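PDB 3PET: putative adhesin from Bacteroides fragilis NCTC 9343, which is of unknown function but, as a putative lipoprotein with a putative auto-transporter adhesin head domain, probably takes part in cell adhesion. Local coordinates for residues Ile199-Ser204 and Gly216-Ile221; Lys143-Ala148 and Asn165-Ala170; Thr109-Ile114 and Cys129-Val134; His102-Leu107 and Asp123-Thr128; Glu115-Gly120 and Gln135-Gly140. All blocks are in the same frame, centred on the assembly; numbering follows the deposited sequence. Where two conformers were deposited one is given.

Contact 1: residues Ile199-Ser204 and Gly216-Ile221; sequences IKYKGS and GTIKNI
The last strand of a right-handed beta-helix, 218-220, lies parallel to strand 199-202 and pairs Ile199 with Ile218, Lys200 with Lys219 and Tyr201 with Asn220. Ile199 uses both N and O, bonding to Thr217 O and Lys219 N. Tyr201 N bonds to Lys219 O. Tyr201 O is gripped twice: Ile221 N comes to it at 2.8 Å from one face of the carbonyl plane and Asn220 ND2 at 2.9 Å from the opposite face. The same ND2 bonds Gly203 O at 2.8 Å, almost straight at 171°. Asn220 CG is anti to the backbone N (chi1 -175°), and these two bonds fix the rotation of its amide. The amide is nearly parallel to the Tyr201 ring, 11° between planes, and ND2 is 3.3 Å from Tyr201 CE2. A CH-pi contact puts Asn220 CA 3.9 Å from the ring centroid. Ile218 CG2 meets the ring edge at Tyr201 CE1, 3.8 Å away.

Across these last two coils, Ile199, Tyr201 and Ile218 face inward, where they touch strand 188-193. On the other side of the sheet Ile221 crosses Lys200 and Lys202, with its CD1 4.0 Å from Lys202 CG. Water 1 accepts from Gly203 N and donates to Ile221 O.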
# COMPACT_ATOMS: atom_id res chain seq x y z
N ILE A 199 -10.23 -8.24 -9.24
CA ILE A 199 -9.54 -9.49 -9.59
C ILE A 199 -9.90 -9.83 -11.04
O ILE A 199 -11.07 -9.95 -11.39
CB ILE A 199 -9.85 -10.66 -8.61
CG1 ILE A 199 -9.39 -10.29 -7.16
CG2 ILE A 199 -9.20 -11.97 -9.10
CD1 ILE A 199 -9.87 -11.20 -6.04
N LYS A 200 -8.87 -9.92 -11.89
CA LYS A 200 -9.02 -10.25 -13.30
C LYS A 200 -8.34 -11.58 -13.56
O LYS A 200 -7.19 -11.76 -13.18
CB LYS A 200 -8.42 -9.15 -14.20
CG LYS A 200 -9.29 -7.88 -14.29
CD LYS A 200 -8.50 -6.67 -14.78
CE LYS A 200 -7.59 -6.08 -13.71
NZ LYS A 200 -6.88 -4.86 -14.20
N TYR A 201 -9.05 -12.54 -14.16
CA TYR A 201 -8.41 -13.83 -14.40
C TYR A 201 -8.55 -14.26 -15.85
O TYR A 201 -9.64 -14.17 -16.45
CB TYR A 201 -8.98 -14.91 -13.46
CG TYR A 201 -10.46 -15.22 -13.66
CD1 TYR A 201 -11.43 -14.48 -13.00
CD2 TYR A 201 -10.87 -16.28 -14.45
CE1 TYR A 201 -12.79 -14.75 -13.18
CE2 TYR A 201 -12.22 -16.58 -14.63
CZ TYR A 201 -13.18 -15.81 -13.99
OH TYR A 201 -14.51 -16.09 -14.20
N LYS A 202 -7.45 -14.76 -16.41
CA LYS A 202 -7.42 -15.38 -17.73
C LYS A 202 -7.81 -16.85 -17.54
O LYS A 202 -7.74 -17.36 -16.40
CB LYS A 202 -6.00 -15.29 -18.34
CG LYS A 202 -5.52 -13.88 -18.71
CD LYS A 202 -4.16 -13.97 -19.37
CE LYS A 202 -3.48 -12.63 -19.55
NZ LYS A 202 -2.08 -12.78 -20.03
N GLY A 203 -8.19 -17.50 -18.63
CA GLY A 203 -8.53 -18.92 -18.67
C GLY A 203 -10.01 -19.22 -18.68
O GLY A 203 -10.84 -18.32 -18.59
N SER A 204 -10.35 -20.52 -18.78
CA SER A 204 -11.73 -21.00 -18.76
C SER A 204 -11.87 -22.06 -17.66
O SER A 204 -12.04 -23.24 -17.96
CB SER A 204 -12.16 -21.54 -20.12
OG SER A 204 -12.03 -20.53 -21.11
N GLY A 216 -14.88 -2.89 -6.26
CA GLY A 216 -14.22 -3.48 -7.41
C GLY A 216 -14.97 -4.70 -7.89
O GLY A 216 -15.96 -5.12 -7.30
N THR A 217 -14.47 -5.33 -8.92
CA THR A 217 -15.17 -6.48 -9.47
C THR A 217 -14.25 -7.68 -9.76
O THR A 217 -13.04 -7.60 -9.54
CB THR A 217 -15.91 -6.04 -10.75
OG1 THR A 217 -16.84 -7.06 -11.10
CG2 THR A 217 -14.94 -5.74 -11.91
N ILE A 218 -14.86 -8.78 -10.22
CA ILE A 218 -14.18 -10.01 -10.62
C ILE A 218 -14.56 -10.19 -12.07
O ILE A 218 -15.74 -10.21 -12.41
CB ILE A 218 -14.53 -11.24 -9.73
CG1 ILE A 218 -14.19 -10.96 -8.24
CG2 ILE A 218 -13.81 -12.51 -10.24
CD1 ILE A 218 -14.75 -11.92 -7.26
N LYS A 219 -13.57 -10.25 -12.95
CA LYS A 219 -13.82 -10.33 -14.38
C LYS A 219 -12.91 -11.37 -15.06
O LYS A 219 -11.72 -11.45 -14.76
CB LYS A 219 -13.57 -8.94 -14.98
CG LYS A 219 -14.11 -8.69 -16.37
CD LYS A 219 -13.53 -7.39 -16.96
CE LYS A 219 -14.09 -6.12 -16.33
NZ LYS A 219 -13.18 -4.96 -16.52
N ASN A 220 -13.49 -12.15 -15.97
CA ASN A 220 -12.73 -13.10 -16.78
C ASN A 220 -12.20 -12.34 -17.99
O ASN A 220 -13.00 -11.72 -18.71
CB ASN A 220 -13.63 -14.28 -17.18
CG ASN A 220 -12.98 -15.44 -17.92
OD1 ASN A 220 -13.70 -16.27 -18.46
ND2 ASN A 220 -11.66 -15.72 -17.79
N ILE A 221 -10.87 -12.33 -18.21
CA ILE A 221 -10.25 -11.56 -19.30
C ILE A 221 -9.48 -12.48 -20.30
O ILE A 221 -9.42 -13.70 -20.07
CB ILE A 221 -9.32 -10.44 -18.73
CG1 ILE A 221 -8.22 -11.02 -17.81
CG2 ILE A 221 -10.14 -9.35 -18.00
CD1 ILE A 221 -6.90 -10.28 -17.85
OXT ILE A 221 -8.96 -11.97 -21.31
O HOH W 1 -8.60 -16.03 -20.86
O HOH W 2 -13.49 -18.17 -20.29

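Contact 2: residues Lys143-Ala148 and Asn165-Ala170; sequences KLEGTA and NLRANA
Glu145 and Arg167 lie side by side and point the same way, with their charged ends joined in a salt bridge. Glu145 OE2 meets the guanidinium at its edge, in plane, 2.7 Å from Arg167 NH2. The hydrogen bond in it is weak, bent to 126°, and the carboxylate and guanidinium planes are turned 31° apart. Arg167 is bent at chi2 and chi3, and its end curls back over the backbone of the other segment. One face of the guanidinium rests on Gly146 O, which is 3.4 Å from Arg167 CZ. The same NH2 makes a weak bond to Asn165 O in its own segment. Thr147 CG2 approaches Arg167 NH1 to 3.7 Å. Glu145 CG, anti to the backbone N (chi1 -176°), touches Asn165 CB at 3.7 Å.

Leu166 turns to the other side of the sheet. Its CB meets Leu144 CB at 4.2 Å, and its CD1 lies against the backbone of Gly146. Ala148 CB and Ala168 CB follow, 4.3 Å apart. The backbones run parallel here. Gly146 N bonds to Asn165 O, Arg167 N to Gly146 O, and Ala148 N to Arg167 O. Water 3 links Leu144 O to Asn165 N, where the chain turns its corner at Asn165.

This is a corner of the right-handed beta-helix, where two successive coils bend together. The chain turns at Gly146, from strand 142-145 into strand 147-155, while strand 161-168 pairs with both. Glu145 OE1 reaches back to Ser126 N on strand 122-128. Leu144 and Leu166 both pack inward on Leu132 of strand 131-136.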
# COMPACT_ATOMS: atom_id res chain seq x y z
N LYS A 143 5.11 -9.05 -9.33
CA LYS A 143 5.02 -9.51 -10.71
C LYS A 143 5.55 -10.94 -10.80
O LYS A 143 6.66 -11.22 -10.33
CB LYS A 143 5.74 -8.56 -11.67
CG LYS A 143 5.49 -8.88 -13.15
CD LYS A 143 6.08 -7.82 -14.05
CE LYS A 143 5.91 -8.16 -15.52
NZ LYS A 143 6.74 -7.28 -16.39
N LEU A 144 4.74 -11.84 -11.38
CA LEU A 144 5.04 -13.26 -11.50
C LEU A 144 4.77 -13.79 -12.89
O LEU A 144 3.70 -13.56 -13.46
CB LEU A 144 4.17 -14.04 -10.49
CG LEU A 144 4.24 -13.59 -9.02
CD1 LEU A 144 2.99 -13.95 -8.28
CD2 LEU A 144 5.47 -14.17 -8.31
N GLU A 145 5.72 -14.55 -13.43
CA GLU A 145 5.61 -15.20 -14.73
C GLU A 145 6.13 -16.63 -14.61
O GLU A 145 7.13 -16.88 -13.93
CB GLU A 145 6.34 -14.40 -15.82
CG GLU A 145 6.18 -14.97 -17.24
CD GLU A 145 7.13 -16.10 -17.59
OE1 GLU A 145 8.26 -16.10 -17.06
OE2 GLU A 145 6.75 -17.00 -18.38
N GLY A 146 5.44 -17.56 -15.26
CA GLY A 146 5.82 -18.97 -15.27
C GLY A 146 4.63 -19.88 -15.08
O GLY A 146 3.56 -19.62 -15.61
N THR A 147 4.83 -20.97 -14.35
CA THR A 147 3.75 -21.94 -14.13
C THR A 147 3.70 -22.36 -12.66
O THR A 147 4.72 -22.38 -11.97
CB THR A 147 3.89 -23.20 -15.05
OG1 THR A 147 5.04 -23.97 -14.67
CG2 THR A 147 3.94 -22.87 -16.55
N ALA A 148 2.52 -22.75 -12.21
CA ALA A 148 2.28 -23.28 -10.87
C ALA A 148 1.13 -24.27 -10.94
O ALA A 148 0.24 -24.12 -11.78
CB ALA A 148 1.97 -22.16 -9.89
N ASN A 165 0.63 -13.71 -16.48
CA ASN A 165 1.54 -14.62 -17.20
C ASN A 165 2.07 -15.74 -16.30
O ASN A 165 3.04 -16.42 -16.66
CB ASN A 165 2.67 -13.87 -17.87
CG ASN A 165 2.15 -12.91 -18.90
OD1 ASN A 165 1.21 -13.21 -19.63
ND2 ASN A 165 2.70 -11.71 -18.93
N LEU A 166 1.41 -15.95 -15.14
CA LEU A 166 1.69 -17.07 -14.28
C LEU A 166 0.54 -18.05 -14.49
O LEU A 166 -0.55 -17.83 -13.94
CB LEU A 166 1.88 -16.69 -12.81
CG LEU A 166 2.19 -17.91 -11.93
CD1 LEU A 166 3.70 -18.13 -11.76
CD2 LEU A 166 1.48 -17.83 -10.66
N ARG A 167 0.76 -19.06 -15.36
CA ARG A 167 -0.26 -20.07 -15.69
C ARG A 167 -0.38 -21.08 -14.55
O ARG A 167 0.55 -21.83 -14.30
CB ARG A 167 0.09 -20.80 -17.03
CG ARG A 167 0.03 -19.91 -18.27
CD ARG A 167 1.25 -20.09 -19.17
NE ARG A 167 2.25 -19.04 -18.97
CZ ARG A 167 3.57 -19.21 -19.02
NH1 ARG A 167 4.08 -20.42 -19.27
NH2 ARG A 167 4.39 -18.19 -18.83
N ALA A 168 -1.52 -21.06 -13.84
CA ALA A 168 -1.76 -21.98 -12.72
C ALA A 168 -2.99 -22.84 -12.99
O ALA A 168 -3.92 -22.38 -13.65
CB ALA A 168 -1.95 -21.19 -11.43
N ASN A 169 -3.02 -24.08 -12.46
CA ASN A 169 -4.21 -24.91 -12.62
C ASN A 169 -5.29 -24.46 -11.65
O ASN A 169 -6.42 -24.28 -12.06
CB ASN A 169 -3.90 -26.40 -12.46
CG ASN A 169 -3.28 -26.96 -13.71
OD1 ASN A 169 -3.65 -26.61 -14.84
ND2 ASN A 169 -2.33 -27.84 -13.54
N ALA A 170 -4.93 -24.23 -10.39
CA ALA A 170 -5.84 -23.78 -9.34
C ALA A 170 -5.36 -22.46 -8.77
O ALA A 170 -4.17 -22.31 -8.45
CB ALA A 170 -5.95 -24.82 -8.24
O HOH W 3 2.44 -11.74 -15.25

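Contact 3: residues Thr109-Ile114 and Cys129-Val134; sequences TDNLDI and CQKLNV
Thr109 meets Cys129 just before two parallel strands begin: Thr109 O is 3.1 Å from Cys129 CA, and Thr109 CG2 touches Cys129 CB. Thr109 OG1 turns to Leu90 O instead. Asp110 O accepts two bonds, from Gln130 N at 2.8 Å and from Lys131 N at 3.0 Å. Asp110 OD1 takes Asn111 N. The side chain of Asn111 lies beside Lys131, and its OD1 is 3.4 Å from Lys131 CB.

From here strands 111-114 and 131-134 run only 5° from parallel, as successive coils of a right-handed beta-helix. Leu112 bonds through N to Lys131 O and through O to Asn133 N. Its side chain points inward beside Leu132, with Leu112 CD2 4.0 Å from Leu132 CD1. Asp113 points to the other face, where Asn133, its CG anti to the backbone N, brings ND2 to Asp113 OD1 at 3.0 Å from above the carboxylate plane, 48° out of it. Glu115 OE2 also lies close to Asp113 OD1, and the amide may ease the repulsion between the two acids. Ile114 N bonds to Asn133 O, nearly straight at 175°. Ile114 was modelled in two conformers; in one, CD1 touches both Leu132 CD1 and Val134 CG2, so this contact is less certain.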
# COMPACT_ATOMS: atom_id res chain seq x y z
N THR A 109 11.32 -24.89 -8.25
CA THR A 109 11.18 -25.29 -6.85
C THR A 109 9.88 -26.06 -6.67
O THR A 109 9.03 -26.03 -7.55
CB THR A 109 11.22 -24.01 -5.96
OG1 THR A 109 11.31 -24.39 -4.58
CG2 THR A 109 10.01 -23.05 -6.17
N ASP A 110 9.70 -26.73 -5.54
CA ASP A 110 8.44 -27.40 -5.26
C ASP A 110 7.44 -26.36 -4.72
O ASP A 110 6.40 -26.13 -5.34
CB ASP A 110 8.62 -28.59 -4.28
CG ASP A 110 9.65 -28.40 -3.16
OD1 ASP A 110 9.91 -27.23 -2.77
OD2 ASP A 110 10.19 -29.42 -2.67
N ASN A 111 7.76 -25.70 -3.60
CA ASN A 111 6.91 -24.70 -2.95
C ASN A 111 7.65 -23.40 -2.82
O ASN A 111 8.79 -23.40 -2.38
CB ASN A 111 6.47 -25.15 -1.55
CG ASN A 111 5.92 -26.56 -1.51
OD1 ASN A 111 4.90 -26.87 -2.11
ND2 ASN A 111 6.64 -27.46 -0.85
N LEU A 112 7.00 -22.30 -3.18
CA LEU A 112 7.58 -20.98 -3.02
C LEU A 112 6.64 -20.14 -2.19
O LEU A 112 5.46 -20.02 -2.52
CB LEU A 112 7.90 -20.32 -4.37
CG LEU A 112 8.53 -18.91 -4.29
CD1 LEU A 112 9.93 -18.92 -3.60
CD2 LEU A 112 8.60 -18.28 -5.67
N ASP A 113 7.16 -19.54 -1.11
CA ASP A 113 6.40 -18.66 -0.25
C ASP A 113 7.00 -17.23 -0.34
O ASP A 113 8.17 -17.03 -0.02
CB ASP A 113 6.39 -19.20 1.19
CG ASP A 113 5.49 -18.49 2.17
OD1 ASP A 113 4.63 -17.70 1.72
OD2 ASP A 113 5.60 -18.76 3.38
N ILE A 114 6.20 -16.27 -0.83
CA ILE A 114 6.62 -14.87 -0.95
C ILE A 114 5.82 -14.04 0.04
O ILE A 114 4.58 -14.03 -0.02
CB ILE A 114 6.52 -14.30 -2.39
CG1 ILE A 114 7.26 -15.19 -3.41
CG2 ILE A 114 7.04 -12.84 -2.44
CD1 ILE A 114 6.64 -15.19 -4.72
N CYS A 129 6.91 -24.09 -10.43
CA CYS A 129 6.71 -24.59 -9.08
C CYS A 129 5.46 -25.44 -9.00
O CYS A 129 4.67 -25.45 -9.94
CB CYS A 129 6.65 -23.43 -8.08
SG CYS A 129 5.17 -22.39 -8.22
N GLN A 130 5.27 -26.14 -7.85
CA GLN A 130 4.06 -26.91 -7.62
C GLN A 130 3.08 -26.01 -6.90
O GLN A 130 1.97 -25.82 -7.38
CB GLN A 130 4.35 -28.20 -6.82
CG GLN A 130 5.33 -29.16 -7.52
CD GLN A 130 4.96 -29.48 -8.95
OE1 GLN A 130 3.87 -30.00 -9.24
NE2 GLN A 130 5.84 -29.13 -9.90
N LYS A 131 3.50 -25.45 -5.76
CA LYS A 131 2.66 -24.58 -4.96
C LYS A 131 3.31 -23.21 -4.79
O LYS A 131 4.49 -23.12 -4.45
CB LYS A 131 2.35 -25.20 -3.59
CG LYS A 131 1.58 -26.52 -3.66
CD LYS A 131 1.41 -27.15 -2.29
CE LYS A 131 0.73 -28.49 -2.37
NZ LYS A 131 0.63 -29.14 -1.04
N LEU A 132 2.54 -22.16 -5.05
CA LEU A 132 2.97 -20.78 -4.89
C LEU A 132 2.05 -20.11 -3.90
O LEU A 132 0.82 -20.20 -4.03
CB LEU A 132 3.00 -20.01 -6.22
CG LEU A 132 3.21 -18.48 -6.11
CD1 LEU A 132 4.63 -18.12 -5.63
CD2 LEU A 132 2.88 -17.81 -7.40
N ASN A 133 2.63 -19.45 -2.92
CA ASN A 133 1.91 -18.69 -1.91
C ASN A 133 2.46 -17.28 -1.88
O ASN A 133 3.65 -17.12 -1.62
CB ASN A 133 1.98 -19.35 -0.52
CG ASN A 133 1.10 -18.65 0.48
OD1 ASN A 133 -0.11 -18.56 0.32
ND2 ASN A 133 1.67 -18.08 1.52
N VAL A 134 1.62 -16.27 -2.17
CA VAL A 134 2.02 -14.87 -2.16
C VAL A 134 1.16 -14.13 -1.14
O VAL A 134 -0.07 -14.14 -1.24
CB VAL A 134 1.94 -14.20 -3.57
CG1 VAL A 134 2.29 -12.71 -3.51
CG2 VAL A 134 2.84 -14.90 -4.57
O HOH W 4 8.44 -28.31 -9.93

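Contact 4: residues His102-Leu107 and Asp123-Thr128; sequences HIENGL and DIQSLT
Leu107 and Ile103 on one segment and Gln125 on the other each bury nearly 70 Å² in the contact. Ile103 and Ile124 lie side by side and point inward. Ile103 CG1, anti to its carbonyl carbon (chi1 -52°), comes to 3.8 Å from Ile124 CG1, and Ile103 CD1 is equally near that atom. The backbone of Ile103 bonds on both sides, N to Asp123 O and O to Gln125 N.

Leu107 repeats the pattern. It lies beside Leu127, with Leu107 CD2 4.1 Å from Leu127 CD1. Leu127 CD1 also touches Leu107 O at 3.6 Å. Leu107 O accepts Thr128 N at 2.8 Å. Leu107 N bonds to Ser126 O from above the carbonyl plane, 41° out of it.

Gln125 packs on the bend of the other segment through CB, 3.5 Å from Glu104 O. In one of its two conformers OE1 accepts from water 5, so this link is less certain; the water also donates to Asp123 O and pairs with His102 ND1 at the ring edge. Water 6 donates to Glu104 O and lies 2.8 Å from Ser126 OG.

Between the two paired regions the register shifts by one residue, because segment 102-107 spends one more residue on its bend. Gly106 ends that bend, at backbone angles that call for glycine, with its CA 3.2 Å from Ser126 O. His102 stacks on Tyr33 of strand 31-36. Ile103 over Ile124 and Leu107 over Leu127 are aliphatic stacks of the kind that fill the core of a right-handed beta-helix, coil upon coil.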
# COMPACT_ATOMS: atom_id res chain seq x y z
N HIS A 102 14.35 -9.30 -7.24
CA HIS A 102 14.29 -9.88 -8.58
C HIS A 102 14.76 -11.31 -8.60
O HIS A 102 15.69 -11.68 -7.88
CB HIS A 102 15.18 -9.10 -9.57
CG HIS A 102 14.83 -7.67 -9.79
ND1 HIS A 102 14.07 -7.26 -10.88
CD2 HIS A 102 15.20 -6.57 -9.08
CE1 HIS A 102 13.95 -5.95 -10.77
NE2 HIS A 102 14.64 -5.48 -9.72
N ILE A 103 14.13 -12.11 -9.49
CA ILE A 103 14.51 -13.45 -9.94
C ILE A 103 14.39 -13.32 -11.45
O ILE A 103 13.32 -13.56 -12.02
CB ILE A 103 13.71 -14.64 -9.34
CG1 ILE A 103 13.67 -14.61 -7.78
CG2 ILE A 103 14.27 -15.97 -9.91
CD1 ILE A 103 12.93 -15.90 -7.08
N GLU A 104 15.42 -12.75 -12.08
CA GLU A 104 15.37 -12.44 -13.51
C GLU A 104 15.43 -13.66 -14.42
O GLU A 104 14.86 -13.62 -15.50
CB GLU A 104 16.53 -11.51 -13.91
CG GLU A 104 16.58 -10.17 -13.19
CD GLU A 104 17.66 -9.23 -13.70
OE1 GLU A 104 18.85 -9.60 -13.68
OE2 GLU A 104 17.30 -8.09 -14.08
N ASN A 105 16.19 -14.69 -14.04
CA ASN A 105 16.45 -15.80 -14.93
C ASN A 105 15.92 -17.16 -14.46
O ASN A 105 16.46 -18.18 -14.86
CB ASN A 105 17.95 -15.86 -15.24
CG ASN A 105 18.38 -14.66 -16.04
OD1 ASN A 105 17.90 -14.43 -17.15
ND2 ASN A 105 19.20 -13.83 -15.44
N GLY A 106 14.84 -17.17 -13.72
CA GLY A 106 14.22 -18.44 -13.37
C GLY A 106 14.45 -19.04 -12.01
O GLY A 106 15.47 -18.80 -11.35
N LEU A 107 13.48 -19.84 -11.59
CA LEU A 107 13.50 -20.61 -10.36
C LEU A 107 12.63 -21.83 -10.53
O LEU A 107 11.46 -21.70 -10.89
CB LEU A 107 13.07 -19.79 -9.13
CG LEU A 107 12.90 -20.60 -7.80
CD1 LEU A 107 14.24 -21.19 -7.30
CD2 LEU A 107 12.24 -19.74 -6.72
N ASP A 123 9.69 -9.09 -8.57
CA ASP A 123 9.56 -9.45 -9.98
C ASP A 123 10.23 -10.79 -10.20
O ASP A 123 11.45 -10.88 -10.14
CB ASP A 123 10.18 -8.34 -10.87
CG ASP A 123 9.91 -8.45 -12.37
OD1 ASP A 123 9.62 -9.57 -12.84
OD2 ASP A 123 10.04 -7.44 -13.07
N ILE A 124 9.42 -11.84 -10.38
CA ILE A 124 9.91 -13.21 -10.56
C ILE A 124 9.53 -13.68 -11.95
O ILE A 124 8.35 -13.70 -12.30
CB ILE A 124 9.40 -14.15 -9.43
CG1 ILE A 124 9.97 -13.67 -8.06
CG2 ILE A 124 9.73 -15.63 -9.71
CD1 ILE A 124 9.26 -14.19 -6.92
N GLN A 125 10.56 -14.05 -12.72
CA GLN A 125 10.47 -14.48 -14.11
C GLN A 125 10.87 -15.94 -14.24
O GLN A 125 11.78 -16.39 -13.53
CB GLN A 125 11.38 -13.60 -14.98
CG GLN A 125 11.07 -12.10 -14.86
CD GLN A 125 12.04 -11.22 -15.61
OE1 GLN A 125 12.75 -10.39 -15.02
NE2 GLN A 125 12.04 -11.33 -16.93
N SER A 126 10.20 -16.68 -15.16
CA SER A 126 10.46 -18.09 -15.47
C SER A 126 10.38 -18.96 -14.21
O SER A 126 11.30 -19.73 -13.91
CB SER A 126 11.81 -18.27 -16.17
OG SER A 126 11.95 -17.37 -17.25
N LEU A 127 9.29 -18.81 -13.47
CA LEU A 127 9.06 -19.62 -12.28
C LEU A 127 8.42 -20.96 -12.67
O LEU A 127 7.46 -20.98 -13.44
CB LEU A 127 8.15 -18.84 -11.29
CG LEU A 127 7.69 -19.59 -10.02
CD1 LEU A 127 8.87 -19.97 -9.10
CD2 LEU A 127 6.61 -18.81 -9.29
N THR A 128 8.94 -22.07 -12.14
CA THR A 128 8.33 -23.39 -12.32
C THR A 128 8.15 -23.94 -10.91
O THR A 128 9.15 -24.18 -10.24
CB THR A 128 9.15 -24.33 -13.23
OG1 THR A 128 9.45 -23.69 -14.47
CG2 THR A 128 8.46 -25.65 -13.49
O HOH W 5 13.17 -9.57 -12.26
O HOH W 6 13.77 -15.31 -17.37

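Contact 5: residues Glu115-Gly120 and Gln135-Gly140; sequences ESKGVG and QSMGVG
Ser116 and Ser136 pair in parallel at the ends of their strands, and the backbones stay joined round the following turns: Ser116 N bonds to Gln135 O, Met137 N to Ser116 O, Val139 N to Gly118 O, and Gly120 N to Val139 O. Glu115 lies beside Gln135, its bent chain (chi2 -79°) setting the carboxylate against the aliphatic part of Gln135. Glu115 OE2 is 3.3 Å from Gln135 CG. The Gln135 amide itself leads away, and OE1 bonds to Lys156 NZ. Residue 137 is selenomethionine. Its methyl group sits between two side chains, with CE 3.4 Å from Glu115 OE1 and 3.6 Å from Lys117 CG.

Each segment ends in Gly-Val-Gly, and these turns of successive beta-helix coils lie one upon the other. Without a side chain, Gly138 brings its CA to 3.4 Å from Gly118 O, and Gly140 CA comes equally near Gly120 O. The Ser116 side chain starts out on the inner face, and its OG, between the backbone N and the carbonyl carbon (chi1 53°), comes to 3.4 Å from Ser136 CA. Water 7 pairs with Ser116 OG and accepts from Gly138 N, both at 3.0 Å. In the turns, Val119 packs on Val196 of the second subunit, and Val139 on Gly159 of that subunit.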
# COMPACT_ATOMS: atom_id res chain seq x y z
N GLU A 115 6.55 -13.37 0.97
CA GLU A 115 5.97 -12.50 1.99
C GLU A 115 6.62 -11.12 1.80
O GLU A 115 7.80 -10.94 2.13
CB GLU A 115 6.16 -13.04 3.44
CG GLU A 115 5.70 -14.48 3.67
CD GLU A 115 4.21 -14.74 3.85
OE1 GLU A 115 3.59 -14.08 4.72
OE2 GLU A 115 3.68 -15.65 3.18
N SER A 116 5.90 -10.18 1.16
CA SER A 116 6.46 -8.83 0.96
C SER A 116 5.81 -7.87 1.94
O SER A 116 4.59 -7.70 1.96
CB SER A 116 6.31 -8.37 -0.48
OG SER A 116 4.97 -8.47 -0.94
N LYS A 117 6.64 -7.30 2.82
CA LYS A 117 6.21 -6.41 3.90
C LYS A 117 7.04 -5.14 3.90
O LYS A 117 7.19 -4.50 4.94
CB LYS A 117 6.38 -7.14 5.26
CG LYS A 117 5.85 -8.58 5.32
CD LYS A 117 6.73 -9.55 6.12
CE LYS A 117 6.52 -9.47 7.62
NZ LYS A 117 5.28 -10.16 8.06
N GLY A 118 7.65 -4.81 2.76
CA GLY A 118 8.49 -3.62 2.65
C GLY A 118 8.00 -2.64 1.61
O GLY A 118 6.84 -2.70 1.18
N VAL A 119 8.88 -1.71 1.23
CA VAL A 119 8.61 -0.71 0.18
C VAL A 119 9.44 -1.11 -1.03
O VAL A 119 10.67 -1.04 -1.00
CB VAL A 119 8.90 0.75 0.63
CG1 VAL A 119 8.59 1.75 -0.49
CG2 VAL A 119 8.12 1.09 1.89
N GLY A 120 8.76 -1.57 -2.07
CA GLY A 120 9.44 -2.03 -3.28
C GLY A 120 8.68 -3.15 -3.95
O GLY A 120 7.69 -3.66 -3.41
N GLN A 135 1.82 -13.45 -0.20
CA GLN A 135 1.17 -12.59 0.78
C GLN A 135 1.80 -11.22 0.63
O GLN A 135 2.93 -11.02 1.11
CB GLN A 135 1.31 -13.13 2.21
CG GLN A 135 0.63 -14.49 2.45
CD GLN A 135 -0.79 -14.37 2.93
OE1 GLN A 135 -1.27 -13.31 3.32
NE2 GLN A 135 -1.50 -15.49 2.95
N SER A 136 1.14 -10.31 -0.12
CA SER A 136 1.71 -8.96 -0.31
C SER A 136 1.10 -8.05 0.72
O SER A 136 -0.12 -7.95 0.81
CB SER A 136 1.53 -8.45 -1.73
OG SER A 136 0.16 -8.34 -2.10
N MSE A 137 1.95 -7.49 1.58
CA MSE A 137 1.50 -6.72 2.72
C MSE A 137 2.14 -5.34 2.85
O MSE A 137 1.82 -4.64 3.79
CB MSE A 137 1.80 -7.51 4.00
CG MSE A 137 0.98 -8.79 4.14
SE MSE A 137 1.71 -9.86 5.59
CE MSE A 137 3.06 -10.74 4.59
N GLY A 138 3.01 -4.96 1.92
CA GLY A 138 3.67 -3.67 1.98
C GLY A 138 3.23 -2.72 0.89
O GLY A 138 2.06 -2.75 0.48
N VAL A 139 4.15 -1.87 0.43
CA VAL A 139 3.86 -0.93 -0.65
C VAL A 139 4.68 -1.32 -1.88
O VAL A 139 5.91 -1.21 -1.86
CB VAL A 139 4.09 0.55 -0.26
CG1 VAL A 139 3.80 1.47 -1.45
CG2 VAL A 139 3.21 0.93 0.93
N GLY A 140 3.99 -1.76 -2.92
CA GLY A 140 4.67 -2.22 -4.13
C GLY A 140 3.91 -3.34 -4.82
O GLY A 140 2.92 -3.88 -4.29
O HOH W 7 4.02 -5.68 -0.79

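All five contacts join neighbouring coils of one right-handed beta-helix. Contacts 3 and 5 use the same two strands, 111-116 and 131-136, with centres about 17 Å apart. Contact 4 alternates with both along the chain, since strand 122-128 lies between those strands in sequence. It touches contact 3 in the core, at Leu112 with Leu127. Contact 2 follows in series, its centre about 10 Å from that of contact 3, and shares the core at Leu132 and Leu166. Contact 1 comes last, at the C-terminal end, its centre about 14 Å from that of contact 2, which it touches at Lys202 and Asn165. Each coil thus stacks its inward side chains on the next and is bonded to it through the backbone.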